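Local coordinates for Mlr6093 protein (Mesorhizobium loti, PDB 2QJ8) that probably acts as a zinc-dependent hydrolase of the succinylglutamate desuccinylase/aspartoacylase family, cleaving amide or ester bonds, at residues E86-A91 / R97-D102; G112-S117 / I122-S127. One frame throughout, in Å; residues are numbered along the deposited sequence.

Contact 1: E86-A91 / R97-D102; sequences EINPLA and RNTPID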
ATOM      1  N   GLU A  86      -8.624  17.092   0.297  1.00 27.58           N
ATOM      2  CA  GLU A  86      -8.624  16.243  -0.897  1.00 28.81           C
ATOM      3  C   GLU A  86      -8.878  17.111  -2.116  1.00 26.62           C
ATOM      4  O   GLU A  86     -10.034  17.382  -2.451  1.00 28.92           O
ATOM      5  CB  GLU A  86      -9.720  15.157  -0.861  1.00 30.05           C
ATOM      6  CG  GLU A  86      -9.663  14.174   0.283  1.00 30.32           C
ATOM      7  CD  GLU A  86     -10.487  14.562   1.485  1.00 27.75           C
ATOM      8  OE1 GLU A  86     -11.695  14.895   1.329  1.00 32.63           O
ATOM      9  OE2 GLU A  86      -9.958  14.470   2.614  1.00 35.83           O
ATOM     10  N   ILE A  87      -7.815  17.544  -2.785  1.00 26.69           N
ATOM     11  CA  ILE A  87      -7.961  18.331  -3.999  1.00 28.49           C
ATOM     12  C   ILE A  87      -8.424  17.478  -5.192  1.00 27.88           C
ATOM     13  O   ILE A  87      -8.934  18.042  -6.160  1.00 30.71           O
ATOM     14  CB  ILE A  87      -6.687  19.179  -4.388  1.00 30.14           C
ATOM     15  CG1 ILE A  87      -5.474  18.295  -4.777  1.00 32.07           C
ATOM     16  CG2 ILE A  87      -6.383  20.176  -3.323  1.00 32.56           C
ATOM     17  CD1 ILE A  87      -4.178  19.059  -5.207  1.00 28.75           C
ATOM     18  N   ASN A  88      -8.268  16.143  -5.145  1.00 29.05           N
ATOM     19  CA  ASN A  88      -8.690  15.274  -6.258  1.00 30.28           C
ATOM     20  C   ASN A  88      -9.668  14.194  -5.752  1.00 29.38           C
ATOM     21  O   ASN A  88      -9.309  13.003  -5.696  1.00 30.45           O
ATOM     22  CB  ASN A  88      -7.457  14.656  -6.950  1.00 30.69           C
ATOM     23  CG  ASN A  88      -7.768  14.062  -8.321  1.00 30.30           C
ATOM     24  OD1 ASN A  88      -8.915  13.811  -8.660  1.00 26.03           O
ATOM     25  ND2 ASN A  88      -6.727  13.787  -9.085  1.00 28.89           N
ATOM     26  N   PRO A  89     -10.900  14.599  -5.378  1.00 27.82           N
ATOM     27  CA  PRO A  89     -11.898  13.623  -4.880  1.00 26.19           C
ATOM     28  C   PRO A  89     -12.231  12.515  -5.820  1.00 27.21           C
ATOM     29  O   PRO A  89     -12.514  11.429  -5.374  1.00 27.46           O
ATOM     30  CB  PRO A  89     -13.138  14.490  -4.590  1.00 27.70           C
ATOM     31  CG  PRO A  89     -12.949  15.734  -5.335  1.00 28.84           C
ATOM     32  CD  PRO A  89     -11.460  15.967  -5.387  1.00 27.37           C
ATOM     33  N   LEU A  90     -12.227  12.782  -7.126  1.00 28.24           N
ATOM     34  CA  LEU A  90     -12.463  11.744  -8.097  1.00 28.51           C
ATOM     35  C   LEU A  90     -11.451  10.599  -7.970  1.00 28.42           C
ATOM     36  O   LEU A  90     -11.852   9.446  -7.924  1.00 26.45           O
ATOM     37  CB  LEU A  90     -12.415  12.326  -9.498  1.00 30.25           C
ATOM     38  CG  LEU A  90     -13.556  13.213  -9.939  1.00 28.85           C
ATOM     39  CD1 LEU A  90     -13.200  13.795 -11.292  1.00 23.86           C
ATOM     40  CD2 LEU A  90     -14.847  12.405 -10.027  1.00 33.48           C
ATOM     41  N   ALA A  91     -10.165  10.944  -7.858  1.00 26.23           N
ATOM     42  CA  ALA A  91      -9.081   9.980  -7.692  1.00 28.25           C
ATOM     43  C   ALA A  91      -9.172   9.254  -6.349  1.00 27.12           C
ATOM     44  O   ALA A  91      -8.980   8.048  -6.285  1.00 28.61           O
ATOM     45  CB  ALA A  91      -7.714  10.689  -7.802  1.00 27.47           C
ATOM     46  N   ARG A  97      -4.332   6.610  -9.010  1.00 30.72           N
ATOM     47  CA  ARG A  97      -3.282   7.578  -8.753  1.00 29.52           C
ATOM     48  C   ARG A  97      -3.680   8.924  -9.310  1.00 27.52           C
ATOM     49  O   ARG A  97      -3.567   9.920  -8.643  1.00 27.03           O
ATOM     50  CB  ARG A  97      -1.948   7.181  -9.362  1.00 32.57           C
ATOM     51  CG  ARG A  97      -0.874   8.216  -9.003  1.00 32.61           C
ATOM     52  CD  ARG A  97       0.469   7.606  -8.941  1.00 39.64           C
ATOM     53  NE  ARG A  97       1.434   8.552  -8.397  1.00 38.70           N
ATOM     54  CZ  ARG A  97       1.583   8.855  -7.104  1.00 30.74           C
ATOM     55  NH1 ARG A  97       0.797   8.352  -6.153  1.00 29.27           N
ATOM     56  NH2 ARG A  97       2.515   9.728  -6.769  1.00 36.22           N
ATOM     57  N   ASN A  98      -4.172   8.935 -10.536  1.00 27.86           N
ATOM     58  CA  ASN A  98      -4.571  10.165 -11.172  1.00 30.90           C
ATOM     59  C   ASN A  98      -6.067  10.228 -11.438  1.00 29.01           C
ATOM     60  O   ASN A  98      -6.807   9.272 -11.182  1.00 26.96           O
ATOM     61  CB  ASN A  98      -3.693  10.328 -12.415  1.00 31.80           C
ATOM     62  CG  ASN A  98      -2.222  10.509 -12.032  1.00 33.72           C
ATOM     63  OD1 ASN A  98      -1.900  11.257 -11.102  1.00 36.82           O
ATOM     64  ND2 ASN A  98      -1.344   9.769 -12.677  1.00 23.65           N
ATOM     65  N   THR A  99      -6.498  11.376 -11.934  1.00 28.11           N
ATOM     66  CA  THR A  99      -7.897  11.627 -12.175  1.00 28.02           C
ATOM     67  C   THR A  99      -8.473  10.562 -13.121  1.00 28.69           C
ATOM     68  O   THR A  99      -7.986  10.407 -14.240  1.00 29.30           O
ATOM     69  CB  THR A  99      -8.081  13.026 -12.760  1.00 28.78           C
ATOM     70  OG1 THR A  99      -7.386  13.965 -11.941  1.00 27.15           O
ATOM     71  CG2 THR A  99      -9.567  13.407 -12.860  1.00 20.25           C
ATOM     72  N   PRO A 100      -9.486   9.801 -12.656  1.00 29.75           N
ATOM     73  CA  PRO A 100     -10.027   8.756 -13.513  1.00 29.21           C
ATOM     74  C   PRO A 100     -10.762   9.228 -14.776  1.00 30.21           C
ATOM     75  O   PRO A 100     -10.784   8.485 -15.759  1.00 31.13           O
ATOM     76  CB  PRO A 100     -10.985   8.014 -12.579  1.00 30.81           C
ATOM     77  CG  PRO A 100     -11.374   9.006 -11.567  1.00 29.86           C
ATOM     78  CD  PRO A 100     -10.154   9.818 -11.341  1.00 25.68           C
ATOM     79  N   ILE A 101     -11.330  10.435 -14.768  1.00 28.67           N
ATOM     80  CA  ILE A 101     -12.082  10.922 -15.942  1.00 29.13           C
ATOM     81  C   ILE A 101     -11.205  11.247 -17.144  1.00 27.92           C
ATOM     82  O   ILE A 101     -11.497  10.802 -18.264  1.00 22.69           O
ATOM     83  CB  ILE A 101     -12.956  12.158 -15.591  1.00 29.28           C
ATOM     84  CG1 ILE A 101     -14.074  11.729 -14.627  1.00 33.76           C
ATOM     85  CG2 ILE A 101     -13.585  12.774 -16.840  1.00 31.62           C
ATOM     86  CD1 ILE A 101     -14.989  12.853 -14.231  1.00 32.45           C
ATOM     87  N   ASP A 102     -10.141  12.019 -16.908  1.00 27.74           N
ATOM     88  CA  ASP A 102      -9.235  12.471 -17.988  1.00 26.94           C
ATOM     89  C   ASP A 102      -7.847  11.817 -18.012  1.00 27.67           C
ATOM     90  O   ASP A 102      -7.075  12.074 -18.931  1.00 24.90           O
ATOM     91  CB  ASP A 102      -9.131  14.019 -18.014  1.00 26.91           C
ATOM     92  CG  ASP A 102      -8.555  14.617 -16.752  1.00 17.73           C
ATOM     93  OD1 ASP A 102      -8.249  13.887 -15.809  1.00 31.11           O
ATOM     94  OD2 ASP A 102      -8.449  15.855 -16.683  1.00 20.68           O
TER
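Leu90 lies against Thr99, Pro100 and Ile101 where the chain folds back over the start of helix 89-94. Its CB meets Pro100 CD at 3.8 Å, and the proline ring edge formed by CG and CD also rests on the backbone between Leu90 and Ala91. Farther out, Leu90 CD1 abuts Ile101 CD1 at 3.6 Å and reaches Thr99 CG2 at 4.0 Å, giving the partly exposed leucine a strip of apolar neighbours. Next along the helix, the methyl of Ala91 meets the loop backbone, CB 3.8 Å from Asn98 O.

One polar residue ties helix start and returning loop together. Asn88 is the N-cap: its OD1 accepts from Ala91 N (3.2 Å), the donor standing above the carbonyl plane. With CG anti to the backbone N (chi1 -164°), the other arm of the amide extends to the loop, where ND2 donates to Thr99 OG1 at 2.9 Å. This bond is bent, 137° at the hydrogen, and leaves the amide plane by 27°. ND2 also binds Asn54 O, while Thr99 OG1 bonds with Ser119 OG and Lys104 O, so ND2 serves two acceptors and the buried Thr99 hydroxyl has three polar partners.

The arrangement is a capped helix start with its following loop packed back on it. Ile87 bonds through its backbone to Gly52 at the end of strand 47-52, Thr99 and Ile101 touch Val118 of helix 118-129, and Pro89 packs on Met290 of the second subunit.

Contact 2: G112-S117 / I122-S127; sequences GRSDGS and IADAIS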
ATOM      1  N   GLY A 112      -3.644  24.856 -15.069  1.00 31.05           N
ATOM      2  CA  GLY A 112      -4.869  24.471 -15.774  1.00 31.23           C
ATOM      3  C   GLY A 112      -5.479  25.516 -16.700  1.00 31.74           C
ATOM      4  O   GLY A 112      -4.801  26.446 -17.141  1.00 31.62           O
ATOM      5  N   ARG A 113      -6.760  25.318 -17.023  1.00 28.07           N
ATOM      6  CA  ARG A 113      -7.555  26.221 -17.829  1.00 29.97           C
ATOM      7  C   ARG A 113      -9.044  25.973 -17.550  1.00 28.54           C
ATOM      8  O   ARG A 113      -9.457  24.850 -17.316  1.00 30.11           O
ATOM      9  CB  ARG A 113      -7.250  26.124 -19.339  1.00 30.37           C
ATOM     10  CG  ARG A 113      -7.515  24.811 -20.065  1.00 33.73           C
ATOM     11  CD  ARG A 113      -7.102  24.983 -21.547  1.00 36.70           C
ATOM     12  NE  ARG A 113      -7.186  23.771 -22.370  1.00 46.94           N
ATOM     13  CZ  ARG A 113      -8.176  23.427 -23.216  1.00 56.33           C
ATOM     14  NH1 ARG A 113      -9.267  24.178 -23.397  1.00 60.71           N
ATOM     15  NH2 ARG A 113      -8.077  22.284 -23.910  1.00 54.88           N
ATOM     16  N   SER A 114      -9.821  27.044 -17.557  1.00 30.77           N
ATOM     17  CA  SER A 114     -11.250  27.006 -17.224  1.00 30.35           C
ATOM     18  C   SER A 114     -12.107  26.163 -18.158  1.00 30.48           C
ATOM     19  O   SER A 114     -13.101  25.574 -17.729  1.00 32.23           O
ATOM     20  CB  SER A 114     -11.776  28.432 -17.139  1.00 29.46           C
ATOM     21  OG  SER A 114     -11.373  29.182 -18.260  1.00 36.24           O
ATOM     22  N   ASP A 115     -11.703  26.091 -19.424  1.00 31.89           N
ATOM     23  CA  ASP A 115     -12.413  25.322 -20.441  1.00 30.97           C
ATOM     24  C   ASP A 115     -11.683  24.020 -20.856  1.00 29.41           C
ATOM     25  O   ASP A 115     -11.916  23.511 -21.947  1.00 33.05           O
ATOM     26  CB  ASP A 115     -12.713  26.219 -21.646  1.00 31.00           C
ATOM     27  CG  ASP A 115     -11.457  26.822 -22.288  1.00 39.52           C
ATOM     28  OD1 ASP A 115     -10.350  26.771 -21.685  1.00 44.06           O
ATOM     29  OD2 ASP A 115     -11.604  27.402 -23.390  1.00 45.94           O
ATOM     30  N   GLY A 116     -10.838  23.478 -19.980  1.00 26.18           N
ATOM     31  CA  GLY A 116     -10.104  22.244 -20.267  1.00 25.60           C
ATOM     32  C   GLY A 116     -10.828  21.069 -19.651  1.00 28.00           C
ATOM     33  O   GLY A 116     -11.964  21.208 -19.199  1.00 27.99           O
ATOM     34  N   SER A 117     -10.175  19.915 -19.612  1.00 28.02           N
ATOM     35  CA  SER A 117     -10.736  18.710 -18.994  1.00 28.48           C
ATOM     36  C   SER A 117     -10.870  18.879 -17.447  1.00 27.66           C
ATOM     37  O   SER A 117     -10.372  19.852 -16.884  1.00 27.32           O
ATOM     38  CB  SER A 117      -9.820  17.546 -19.312  1.00 26.95           C
ATOM     39  OG  SER A 117      -8.586  17.813 -18.693  1.00 26.96           O
ATOM     40  N   ILE A 122     -10.008  21.876 -12.208  1.00 27.07           N
ATOM     41  CA  ILE A 122      -9.677  21.845 -10.775  1.00 27.60           C
ATOM     42  C   ILE A 122      -8.461  22.732 -10.509  1.00 27.63           C
ATOM     43  O   ILE A 122      -8.491  23.555  -9.589  1.00 29.80           O
ATOM     44  CB  ILE A 122      -9.417  20.411 -10.228  1.00 26.91           C
ATOM     45  CG1 ILE A 122     -10.716  19.571 -10.311  1.00 28.18           C
ATOM     46  CG2 ILE A 122      -8.902  20.475  -8.706  1.00 23.67           C
ATOM     47  CD1 ILE A 122     -10.516  18.092 -10.208  1.00 26.84           C
ATOM     48  N   ALA A 123      -7.423  22.562 -11.335  1.00 27.42           N
ATOM     49  CA  ALA A 123      -6.173  23.316 -11.231  1.00 28.47           C
ATOM     50  C   ALA A 123      -6.444  24.821 -11.426  1.00 28.41           C
ATOM     51  O   ALA A 123      -5.944  25.631 -10.655  1.00 28.96           O
ATOM     52  CB  ALA A 123      -5.140  22.796 -12.244  1.00 26.67           C
ATOM     53  N   ASP A 124      -7.256  25.171 -12.426  1.00 26.56           N
ATOM     54  CA  ASP A 124      -7.689  26.545 -12.669  1.00 26.08           C
ATOM     55  C   ASP A 124      -8.439  27.190 -11.491  1.00 29.84           C
ATOM     56  O   ASP A 124      -8.178  28.353 -11.194  1.00 32.70           O
ATOM     57  CB  ASP A 124      -8.543  26.593 -13.925  1.00 29.12           C
ATOM     58  CG  ASP A 124      -9.027  27.985 -14.246  1.00 28.37           C
ATOM     59  OD1 ASP A 124      -8.216  28.841 -14.626  1.00 33.20           O
ATOM     60  OD2 ASP A 124     -10.231  28.212 -14.089  1.00 29.29           O
ATOM     61  N   ALA A 125      -9.316  26.425 -10.814  1.00 26.35           N
ATOM     62  CA  ALA A 125     -10.088  26.894  -9.670  1.00 24.86           C
ATOM     63  C   ALA A 125      -9.197  27.220  -8.487  1.00 23.81           C
ATOM     64  O   ALA A 125      -9.387  28.250  -7.856  1.00 24.55           O
ATOM     65  CB  ALA A 125     -11.131  25.831  -9.235  1.00 22.89           C
ATOM     66  N   ILE A 126      -8.234  26.339  -8.201  1.00 23.14           N
ATOM     67  CA  ILE A 126      -7.267  26.518  -7.109  1.00 26.09           C
ATOM     68  C   ILE A 126      -6.352  27.712  -7.404  1.00 25.73           C
ATOM     69  O   ILE A 126      -6.041  28.508  -6.504  1.00 27.83           O
ATOM     70  CB  ILE A 126      -6.427  25.209  -6.874  1.00 25.63           C
ATOM     71  CG1 ILE A 126      -7.333  24.089  -6.323  1.00 28.91           C
ATOM     72  CG2 ILE A 126      -5.260  25.452  -5.924  1.00 24.33           C
ATOM     73  CD1 ILE A 126      -6.743  22.680  -6.453  1.00 28.98           C
ATOM     74  N   SER A 127      -5.934  27.809  -8.656  1.00 23.65           N
ATOM     75  CA  SER A 127      -5.048  28.863  -9.142  1.00 28.10           C
ATOM     76  C   SER A 127      -5.674  30.247  -9.162  1.00 29.02           C
ATOM     77  O   SER A 127      -4.979  31.226  -8.897  1.00 30.66           O
ATOM     78  CB  SER A 127      -4.515  28.517 -10.536  1.00 28.19           C
ATOM     79  OG  SER A 127      -3.808  27.280 -10.500  1.00 36.30           O
TER
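Asp124 presses its side chain against the loop backbone at Arg113 and Ser114, with CB 3.7 Å from Arg113 C. CG stands anti to the backbone N (chi1 -180°), which carries the carboxylate outward from the helix and alongside Ser114; OD2 comes 3.4 Å from Ser114 CB. From the preceding residue of the helix, Ala123 CB sits 3.8 Å from Gly112 N. Gly112 has a positive phi of 59°, and a side chain there would run into Ala123 and Asp124.

Behind these contacts the loop makes a type I turn from Arg113 to Gly116, with Gly116 N bonded to Arg113 O. Within the turn Arg113 NH1 forms a salt bridge with Asp115 OD1, its hydrogen bond weak at 3.3 Å, while Gly116 CA lies over the guanidinium face. Asp124 OD2 itself is held by a salt bridge to Arg128, one helical turn on. Replacing Asp124 with an alanine would probably leave Arg128 without this carboxylate mate and open a gap beside Ser114.

Within the helix, Ser127 OG and Ser127 N both donate to Ala123 O, from opposite faces of its carbonyl plane. Helix 118-129 has the loop that leads into it along one flank, while Ile122 packs on strands 16-24 and 33-42, and Ala125 and Ile126 on strand 16-24.

How the contacts relate
Contacts 1 and 2 follow one another along the chain, their centres about 14 Å apart on the same side of the chain's centre. Each pairs a helix with an adjoining loop: contact 1 uses helix 89-94 and the loop after it, contact 2 the loop before helix 118-129 and that helix itself. They also meet directly. Asp102 OD2 and Ser117 OG form a probable hydrogen bond of 2.8 Å, and Ile87 lies against Ile122 through its carbonyl O and against Ile126 through its side chain. The two successive helices are thus joined through parts of the connection between them, all within the catalytic domain, an example of how local returns of the chain can be joined into one piece of tertiary structure.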